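PDB 2G29: Nitrate/nitrite binding protein NrtA, which binds nitrate as the solute-binding protein of the NrtABCD ABC transporter, which takes up nitrate and probably also nitrite. Local coordinates for residues L137-D142 / R172-A177; N132-L137 / A144-A149; A194-N199 / N203-F208. One frame throughout, in Å; residues are numbered along the deposited sequence.

Contact 1 of 3, residues L137-D142 / R172-A177; sequences LKVGTD and RYWLAA
W174 of helix 166-177 turns the edge of its indole to the loop residues V139, G140 and T141, and both polar and apolar contacts are made along that edge. A direct hydrogen bond runs from W174 NE1 to G140 O at 3.1 Å, with an N-H...O angle of 158°. The acceptor lies only 11° out of the indole plane and the donor lies in the carbonyl plane of G140, so ring and peptide group meet edge-on. Next to it, the carbonyl oxygen T141 O stands 3.2 Å from W174 CD1, close to the ring plane.

A water adds a second polar tie, between main chains. It donates both to T141 O and to W174 O, each at 2.8 Å, so the loop is tied to the helix backbone by the water and to the indole by G140 O.

The apolar contact lies further along the same edge, where V139 CG1 touches W174 CZ2 at 3.9 Å and the two side chains cross obliquely. With CG of W174 anti to the backbone N (chi1 169°), the pyrrole edge is turned to the loop. I128 of strand 126-130, A143 and L146 also pack against this tryptophan. A phenylalanine here would probably leave G140 O without its donor and open a gap beside V139 CG1.

The loop follows strand 126-130, and W174 lies two turns along its helix from the nitrate-binding residue H167, which is near the helix start; the two side chains are about 10 Å apart. The arrangement thus ties a strand-to-helix loop to a neighbouring helix in one alpha/beta domain of a periplasmic binding protein.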
loop_
_atom_site.group_PDB
_atom_site.type_symbol
_atom_site.label_atom_id
_atom_site.label_comp_id
_atom_site.label_asym_id
_atom_site.label_seq_id
_atom_site.Cartn_x
_atom_site.Cartn_y
_atom_site.Cartn_z
ATOM N N LEU A 137 7.826 -18.969 19.802
ATOM C CA LEU A 137 8.690 -17.791 19.897
ATOM C C LEU A 137 7.956 -16.486 20.189
ATOM O O LEU A 137 8.594 -15.484 20.571
ATOM C CB LEU A 137 9.515 -17.628 18.606
ATOM C CG LEU A 137 10.470 -18.768 18.268
ATOM C CD1 LEU A 137 11.174 -18.520 16.936
ATOM C CD2 LEU A 137 11.514 -18.876 19.377
ATOM N N LYS A 138 6.636 -16.486 19.989
ATOM C CA LYS A 138 5.825 -15.306 20.256
ATOM C C LYS A 138 6.472 -14.022 19.717
ATOM O O LYS A 138 6.645 -13.031 20.438
ATOM C CB LYS A 138 5.594 -15.197 21.770
ATOM C CG LYS A 138 4.800 -16.386 22.320
ATOM C CD LYS A 138 4.641 -16.311 23.824
ATOM C CE LYS A 138 3.758 -17.440 24.331
ATOM N NZ LYS A 138 3.491 -17.293 25.788
ATOM N N VAL A 139 6.805 -14.041 18.430
ATOM C CA VAL A 139 7.489 -12.914 17.831
ATOM C C VAL A 139 6.606 -11.700 17.597
ATOM O O VAL A 139 5.471 -11.836 17.147
ATOM C CB VAL A 139 8.150 -13.345 16.482
ATOM C CG1 VAL A 139 8.884 -12.163 15.834
ATOM C CG2 VAL A 139 9.113 -14.534 16.722
ATOM N N GLY A 140 7.147 -10.526 17.929
ATOM C CA GLY A 140 6.466 -9.251 17.717
ATOM C C GLY A 140 7.318 -8.337 16.827
ATOM O O GLY A 140 7.814 -8.778 15.798
ATOM N N THR A 141 7.515 -7.081 17.225
ATOM C CA THR A 141 8.299 -6.167 16.401
ATOM C C THR A 141 9.781 -6.518 16.399
ATOM O O THR A 141 10.491 -6.116 15.491
ATOM C CB THR A 141 8.127 -4.693 16.835
ATOM O OG1 THR A 141 8.558 -4.562 18.190
ATOM C CG2 THR A 141 6.644 -4.263 16.730
ATOM N N ASP A 142 10.255 -7.260 17.405
ATOM C CA ASP A 142 11.672 -7.660 17.424
ATOM C C ASP A 142 11.812 -9.022 16.726
ATOM O O ASP A 142 11.485 -10.074 17.267
ATOM C CB ASP A 142 12.185 -7.720 18.874
ATOM C CG ASP A 142 13.620 -8.194 18.967
ATOM O OD1 ASP A 142 14.302 -8.328 17.928
ATOM O OD2 ASP A 142 14.086 -8.450 20.103
ATOM N N ARG A 172 11.417 -6.593 4.803
ATOM C CA ARG A 172 12.879 -6.501 4.805
ATOM C C ARG A 172 13.338 -5.576 5.926
ATOM O O ARG A 172 14.367 -5.832 6.564
ATOM C CB ARG A 172 13.404 -5.946 3.492
ATOM C CG ARG A 172 13.316 -6.922 2.342
ATOM C CD ARG A 172 13.757 -6.273 1.047
ATOM N NE ARG A 172 13.780 -7.282 -0.016
ATOM C CZ ARG A 172 14.887 -7.690 -0.647
ATOM N NH1 ARG A 172 16.083 -7.164 -0.354
ATOM N NH2 ARG A 172 14.799 -8.697 -1.511
ATOM N N TYR A 173 12.609 -4.492 6.190
ATOM C CA TYR A 173 13.015 -3.567 7.257
ATOM C C TYR A 173 12.960 -4.255 8.621
ATOM O O TYR A 173 13.874 -4.130 9.451
ATOM C CB TYR A 173 12.095 -2.318 7.236
ATOM C CG TYR A 173 12.568 -1.193 8.107
ATOM C CD1 TYR A 173 13.294 -0.132 7.562
ATOM C CD2 TYR A 173 12.404 -1.241 9.505
ATOM C CE1 TYR A 173 13.851 0.857 8.379
ATOM C CE2 TYR A 173 12.994 -0.269 10.324
ATOM C CZ TYR A 173 13.706 0.769 9.765
ATOM O OH TYR A 173 14.378 1.735 10.521
ATOM N N TRP A 174 11.878 -4.993 8.843
ATOM C CA TRP A 174 11.660 -5.697 10.103
ATOM C C TRP A 174 12.723 -6.772 10.305
ATOM O O TRP A 174 13.317 -6.880 11.400
ATOM C CB TRP A 174 10.240 -6.283 10.074
ATOM C CG TRP A 174 9.850 -7.283 11.168
ATOM C CD1 TRP A 174 9.637 -7.034 12.495
ATOM C CD2 TRP A 174 9.517 -8.640 10.951
ATOM N NE1 TRP A 174 9.178 -8.163 13.115
ATOM C CE2 TRP A 174 9.103 -9.175 12.196
ATOM C CE3 TRP A 174 9.533 -9.478 9.833
ATOM C CZ2 TRP A 174 8.700 -10.512 12.337
ATOM C CZ3 TRP A 174 9.139 -10.788 9.968
ATOM C CH2 TRP A 174 8.729 -11.302 11.220
ATOM N N LEU A 175 13.004 -7.554 9.260
ATOM C CA LEU A 175 13.983 -8.638 9.387
ATOM C C LEU A 175 15.376 -8.068 9.546
ATOM O O LEU A 175 16.159 -8.567 10.356
ATOM C CB LEU A 175 13.919 -9.609 8.193
ATOM C CG LEU A 175 12.656 -10.491 8.217
ATOM C CD1 LEU A 175 12.408 -11.149 6.863
ATOM C CD2 LEU A 175 12.800 -11.572 9.303
ATOM N N ALA A 176 15.679 -6.996 8.831
ATOM C CA ALA A 176 16.985 -6.385 8.951
ATOM C C ALA A 176 17.195 -5.771 10.327
ATOM O O ALA A 176 18.304 -5.854 10.855
ATOM C CB ALA A 176 17.184 -5.324 7.852
ATOM N N ALA A 177 16.173 -5.146 10.910
ATOM C CA ALA A 177 16.325 -4.560 12.256
ATOM C C ALA A 177 16.637 -5.703 13.217
ATOM O O ALA A 177 17.321 -5.503 14.234
ATOM C CB ALA A 177 15.028 -3.857 12.682
HETATM O O HOH W 1 12.864 -6.397 14.112
#

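Contact 2 of 3, residues N132-L137 / A144-A149; sequences NNYKDL and APLKEA
Y134 and L137, on the 3-10 segment 132-137, face P145 and, on helix 146-151, A149, with CA atoms 8.0 Å apart for Y134 and A149 and 7.0 Å for L137 and P145, so the register runs in reverse order along the two segments. The bond from L137 N to Y134 O, 3.1 Å long, closes a 3-10 turn, and the spacing of three residues brings both side chains round to the helix.

The phenol of Y134 makes two kinds of approach. Its CE2 has A149 CB at the ring edge, 3.7 Å away and near the ring plane. L146 comes obliquely instead, its CD2 lying 3.5 Å from Y134 CD2, and the leucine and tyrosine side chains cross at about a right angle.

L137 reaches the helix with a single branch. Its chi1 of -62° turns CG to the helix, and the extended chi2 puts CD1 foremost, 3.8 Å from A149 CB. The same methyl lies 3.9 Å from P145 O, a contact with the backbone, and 4.3 Å from L146 CD2. A149 CB thus meets both partners, the ring edge and the leucine methyl reaching it side by side from the 132-137 segment, and the small size of alanine lets both come close to the helix.

Across the two segments the chemistry is apolar: methyl groups meet methyl groups and an aromatic edge, without direct polar pairing. Such a contact depends on shape and on partly shielding hydrocarbon from water, L137 itself remaining exposed. The segments are therefore located by the fit of their side chains, and the hydrogen bond of Y134 OH to E206 OE2 probably helps fix the ring.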
loop_
_atom_site.group_PDB
_atom_site.type_symbol
_atom_site.label_atom_id
_atom_site.label_comp_id
_atom_site.label_asym_id
_atom_site.label_seq_id
_atom_site.Cartn_x
_atom_site.Cartn_y
_atom_site.Cartn_z
ATOM N N ASN A 132 2.639 -21.203 11.780
ATOM C CA ASN A 132 2.458 -21.792 13.099
ATOM C C ASN A 132 3.707 -22.407 13.693
ATOM O O ASN A 132 3.795 -22.594 14.924
ATOM C CB ASN A 132 1.362 -22.846 13.071
ATOM C CG ASN A 132 0.019 -22.258 12.823
ATOM O OD1 ASN A 132 -0.248 -21.137 13.236
ATOM N ND2 ASN A 132 -0.851 -23.013 12.155
ATOM N N ASN A 133 4.685 -22.730 12.856
ATOM C CA ASN A 133 5.922 -23.307 13.391
ATOM C C ASN A 133 6.684 -22.318 14.269
ATOM O O ASN A 133 7.648 -22.696 14.938
ATOM C CB ASN A 133 6.837 -23.791 12.269
ATOM C CG ASN A 133 6.306 -25.022 11.596
ATOM O OD1 ASN A 133 5.516 -25.762 12.185
ATOM N ND2 ASN A 133 6.730 -25.265 10.367
ATOM N N TYR A 134 6.252 -21.054 14.292
ATOM C CA TYR A 134 6.948 -20.041 15.083
ATOM C C TYR A 134 6.152 -19.610 16.292
ATOM O O TYR A 134 6.526 -18.662 16.988
ATOM C CB TYR A 134 7.255 -18.828 14.193
ATOM C CG TYR A 134 8.165 -19.188 13.059
ATOM C CD1 TYR A 134 7.652 -19.586 11.831
ATOM C CD2 TYR A 134 9.543 -19.220 13.240
ATOM C CE1 TYR A 134 8.477 -20.015 10.808
ATOM C CE2 TYR A 134 10.384 -19.642 12.249
ATOM C CZ TYR A 134 9.865 -20.045 11.041
ATOM O OH TYR A 134 10.709 -20.522 10.092
ATOM N N LYS A 135 5.067 -20.319 16.555
ATOM C CA LYS A 135 4.220 -19.940 17.679
ATOM C C LYS A 135 4.921 -19.883 19.037
ATOM O O LYS A 135 4.678 -18.965 19.803
ATOM C CB LYS A 135 2.981 -20.846 17.761
ATOM C CG LYS A 135 1.860 -20.400 16.806
ATOM C CD LYS A 135 0.555 -21.130 17.108
ATOM C CE LYS A 135 -0.624 -20.572 16.311
ATOM N NZ LYS A 135 -1.910 -21.205 16.736
ATOM N N ASP A 136 5.811 -20.831 19.324
ATOM C CA ASP A 136 6.464 -20.821 20.629
ATOM C C ASP A 136 7.328 -19.587 20.880
ATOM O O ASP A 136 7.526 -19.191 22.038
ATOM C CB ASP A 136 7.279 -22.111 20.805
ATOM C CG ASP A 136 6.412 -23.362 20.659
ATOM O OD1 ASP A 136 5.328 -23.402 21.286
ATOM O OD2 ASP A 136 6.797 -24.309 19.926
ATOM N N LEU A 137 7.826 -18.969 19.802
ATOM C CA LEU A 137 8.690 -17.791 19.897
ATOM C C LEU A 137 7.956 -16.486 20.189
ATOM O O LEU A 137 8.594 -15.484 20.571
ATOM C CB LEU A 137 9.515 -17.628 18.606
ATOM C CG LEU A 137 10.470 -18.768 18.268
ATOM C CD1 LEU A 137 11.174 -18.520 16.936
ATOM C CD2 LEU A 137 11.514 -18.876 19.377
ATOM N N ALA A 144 14.588 -10.547 15.904
ATOM C CA ALA A 144 15.819 -11.291 16.197
ATOM C C ALA A 144 15.702 -12.789 16.522
ATOM O O ALA A 144 16.544 -13.575 16.092
ATOM C CB ALA A 144 16.613 -10.574 17.297
ATOM N N PRO A 145 14.676 -13.203 17.287
ATOM C CA PRO A 145 14.528 -14.635 17.605
ATOM C C PRO A 145 14.390 -15.523 16.366
ATOM O O PRO A 145 14.646 -16.740 16.406
ATOM C CB PRO A 145 13.274 -14.682 18.485
ATOM C CG PRO A 145 12.538 -13.407 18.143
ATOM C CD PRO A 145 13.667 -12.409 17.997
ATOM N N LEU A 146 13.984 -14.935 15.248
ATOM C CA LEU A 146 13.842 -15.718 14.026
ATOM C C LEU A 146 15.170 -16.138 13.424
ATOM O O LEU A 146 15.218 -17.050 12.608
ATOM C CB LEU A 146 13.050 -14.922 12.979
ATOM C CG LEU A 146 11.607 -14.633 13.364
ATOM C CD1 LEU A 146 11.014 -13.743 12.247
ATOM C CD2 LEU A 146 10.779 -15.916 13.503
ATOM N N LYS A 147 16.248 -15.478 13.804
ATOM C CA LYS A 147 17.547 -15.803 13.225
ATOM C C LYS A 147 17.930 -17.288 13.419
ATOM O O LYS A 147 18.214 -18.008 12.449
ATOM C CB LYS A 147 18.604 -14.881 13.839
ATOM C CG LYS A 147 19.999 -15.110 13.318
ATOM C CD LYS A 147 20.651 -13.776 12.942
ATOM C CE LYS A 147 22.014 -13.989 12.345
ATOM N NZ LYS A 147 22.056 -13.539 10.934
ATOM N N GLU A 148 17.930 -17.739 14.668
ATOM C CA GLU A 148 18.244 -19.129 14.965
ATOM C C GLU A 148 17.177 -20.083 14.425
ATOM O O GLU A 148 17.474 -21.214 14.035
ATOM C CB GLU A 148 18.378 -19.345 16.470
ATOM C CG GLU A 148 19.595 -18.698 17.125
ATOM C CD GLU A 148 19.876 -19.284 18.506
ATOM O OE1 GLU A 148 18.905 -19.536 19.257
ATOM O OE2 GLU A 148 21.067 -19.492 18.843
ATOM N N ALA A 149 15.919 -19.641 14.401
ATOM C CA ALA A 149 14.851 -20.512 13.908
ATOM C C ALA A 149 14.922 -20.722 12.397
ATOM O O ALA A 149 14.706 -21.839 11.904
ATOM C CB ALA A 149 13.472 -19.934 14.299
#

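Contact 3 of 3, residues A194-N199 / N203-F208; sequences AQMVAN and NAMESF
The side chains of M196 and F208 run alongside each other in opposing senses, forming a Met-aromatic contact at the start of helix 196-201; at the end of that helix a Schellman motif, with N203 at positive phi, lets the chain turn towards strand 207-211. M196 SD lies 4.7 Å from the centroid of the F208 ring and 52° off its normal, an oblique placement. Its nearest ring atom is F208 CD1, at 3.7 Å. The bend at chi2 of M196 (-78°) brings the sulfur back beside the phenylalanine.

M205 reaches the helix from the turn. Its CE approaches M196 O to 3.4 Å, while both its SD and its CE lie against N199 CB. A159 of strand 157-160 touches all of M196, M205 and F208, and the M196 side chain is about 6 Å from that of the nitrate-binding residue H167 and from a bound nitrate ion.

The backbone closes the motif with A204 N donating to N199 O at 3.1 Å. The N199 side chain turns back along its own helix: its ND2 gives a bond of 2.8 Å to Q195 O, which also accepts from N199 N, the two donors arriving from opposite faces of that carbonyl.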
loop_
_atom_site.group_PDB
_atom_site.type_symbol
_atom_site.label_atom_id
_atom_site.label_comp_id
_atom_site.label_asym_id
_atom_site.label_seq_id
_atom_site.Cartn_x
_atom_site.Cartn_y
_atom_site.Cartn_z
ATOM N N ALA A 194 -4.067 -11.928 -2.700
ATOM C CA ALA A 194 -5.184 -12.807 -2.450
ATOM C C ALA A 194 -4.804 -14.275 -2.368
ATOM O O ALA A 194 -5.659 -15.125 -2.109
ATOM C CB ALA A 194 -6.234 -12.596 -3.525
ATOM N N GLN A 195 -3.527 -14.590 -2.590
ATOM C CA GLN A 195 -3.056 -15.964 -2.541
ATOM C C GLN A 195 -2.103 -16.209 -1.360
ATOM O O GLN A 195 -1.609 -17.333 -1.189
ATOM C CB GLN A 195 -2.331 -16.329 -3.843
ATOM C CG GLN A 195 -3.275 -16.338 -5.059
ATOM C CD GLN A 195 -2.538 -16.504 -6.383
ATOM O OE1 GLN A 195 -1.550 -17.250 -6.477
ATOM N NE2 GLN A 195 -3.021 -15.818 -7.420
ATOM N N MET A 196 -1.880 -15.186 -0.520
ATOM C CA MET A 196 -0.967 -15.354 0.618
ATOM C C MET A 196 -1.447 -16.424 1.598
ATOM O O MET A 196 -0.644 -17.266 2.034
ATOM C CB MET A 196 -0.797 -14.010 1.346
ATOM C CG MET A 196 0.051 -12.998 0.620
ATOM S SD MET A 196 1.797 -13.422 0.829
ATOM C CE MET A 196 2.559 -12.024 -0.007
ATOM N N VAL A 197 -2.724 -16.385 1.974
ATOM C CA VAL A 197 -3.253 -17.359 2.919
ATOM C C VAL A 197 -3.127 -18.796 2.367
ATOM O O VAL A 197 -2.661 -19.704 3.079
ATOM C CB VAL A 197 -4.729 -16.981 3.290
ATOM C CG1 VAL A 197 -5.382 -18.096 4.145
ATOM C CG2 VAL A 197 -4.731 -15.706 4.098
ATOM N N ALA A 198 -3.467 -19.008 1.092
ATOM C CA ALA A 198 -3.369 -20.362 0.520
ATOM C C ALA A 198 -1.930 -20.855 0.525
ATOM O O ALA A 198 -1.661 -22.053 0.734
ATOM C CB ALA A 198 -3.903 -20.368 -0.904
ATOM N N ASN A 199 -0.996 -19.943 0.294
ATOM C CA ASN A 199 0.409 -20.318 0.282
ATOM C C ASN A 199 0.952 -20.663 1.659
ATOM O O ASN A 199 1.689 -21.649 1.792
ATOM C CB ASN A 199 1.250 -19.211 -0.362
ATOM C CG ASN A 199 1.330 -19.367 -1.858
ATOM O OD1 ASN A 199 2.291 -19.941 -2.374
ATOM N ND2 ASN A 199 0.310 -18.902 -2.566
ATOM N N ASN A 203 2.864 -24.237 3.399
ATOM C CA ASN A 203 4.235 -23.954 3.808
ATOM C C ASN A 203 5.156 -23.444 2.697
ATOM O O ASN A 203 6.330 -23.841 2.607
ATOM C CB ASN A 203 4.864 -25.209 4.456
ATOM C CG ASN A 203 5.993 -24.855 5.397
ATOM O OD1 ASN A 203 5.901 -23.860 6.125
ATOM N ND2 ASN A 203 7.059 -25.662 5.410
ATOM N N ALA A 204 4.649 -22.551 1.855
ATOM C CA ALA A 204 5.460 -22.002 0.789
ATOM C C ALA A 204 6.444 -20.952 1.315
ATOM O O ALA A 204 7.362 -20.556 0.603
ATOM C CB ALA A 204 4.559 -21.373 -0.288
ATOM N N MET A 205 6.217 -20.465 2.537
ATOM C CA MET A 205 7.094 -19.463 3.127
ATOM C C MET A 205 6.951 -19.496 4.654
ATOM O O MET A 205 5.954 -19.967 5.172
ATOM C CB MET A 205 6.758 -18.041 2.630
ATOM C CG MET A 205 5.373 -17.513 3.024
ATOM S SD MET A 205 3.973 -18.280 2.162
ATOM C CE MET A 205 2.712 -16.933 2.328
ATOM N N GLU A 206 7.950 -18.967 5.352
ATOM C CA GLU A 206 7.985 -18.928 6.818
ATOM C C GLU A 206 7.257 -17.738 7.389
ATOM O O GLU A 206 6.713 -17.789 8.500
ATOM C CB GLU A 206 9.440 -18.814 7.328
ATOM C CG GLU A 206 10.385 -19.878 6.794
ATOM C CD GLU A 206 9.866 -21.285 6.998
ATOM O OE1 GLU A 206 9.783 -22.025 5.989
ATOM O OE2 GLU A 206 9.512 -21.629 8.140
ATOM N N SER A 207 7.263 -16.650 6.615
ATOM C CA SER A 207 6.678 -15.375 7.053
ATOM C C SER A 207 6.196 -14.643 5.807
ATOM O O SER A 207 6.663 -14.930 4.705
ATOM C CB SER A 207 7.775 -14.529 7.763
ATOM O OG SER A 207 7.283 -13.296 8.256
ATOM N N PHE A 208 5.291 -13.684 5.992
ATOM C CA PHE A 208 4.791 -12.925 4.859
ATOM C C PHE A 208 4.221 -11.581 5.277
ATOM O O PHE A 208 3.786 -11.400 6.422
ATOM C CB PHE A 208 3.755 -13.735 4.042
ATOM C CG PHE A 208 2.479 -14.104 4.789
ATOM C CD1 PHE A 208 1.304 -13.389 4.545
ATOM C CD2 PHE A 208 2.412 -15.235 5.633
ATOM C CE1 PHE A 208 0.073 -13.811 5.126
ATOM C CE2 PHE A 208 1.209 -15.634 6.197
ATOM C CZ PHE A 208 0.021 -14.915 5.939
#

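All three contacts belong to the same domain and are partly buried. Contacts 1 and 2 secure the loop between strand 126-130 and helix 146-151, one against helix 166-177, the other against the helix the loop leads into; L137 belongs to both ranges but works only in contact 2. Contact 2, apolar and with L137 exposed, is the most peripheral. The others have buried side chains: V139 and W174 in contact 1, which adds an indole hydrogen bond and a water; M196, M205 and F208 in contact 3, which pairs one thioether with an aromatic ring nearest the nitrate site. W174 CZ3 packs 3.6 Å from S207 OG, joining contacts 1 and 3; Y134 and E206 join 2 and 3.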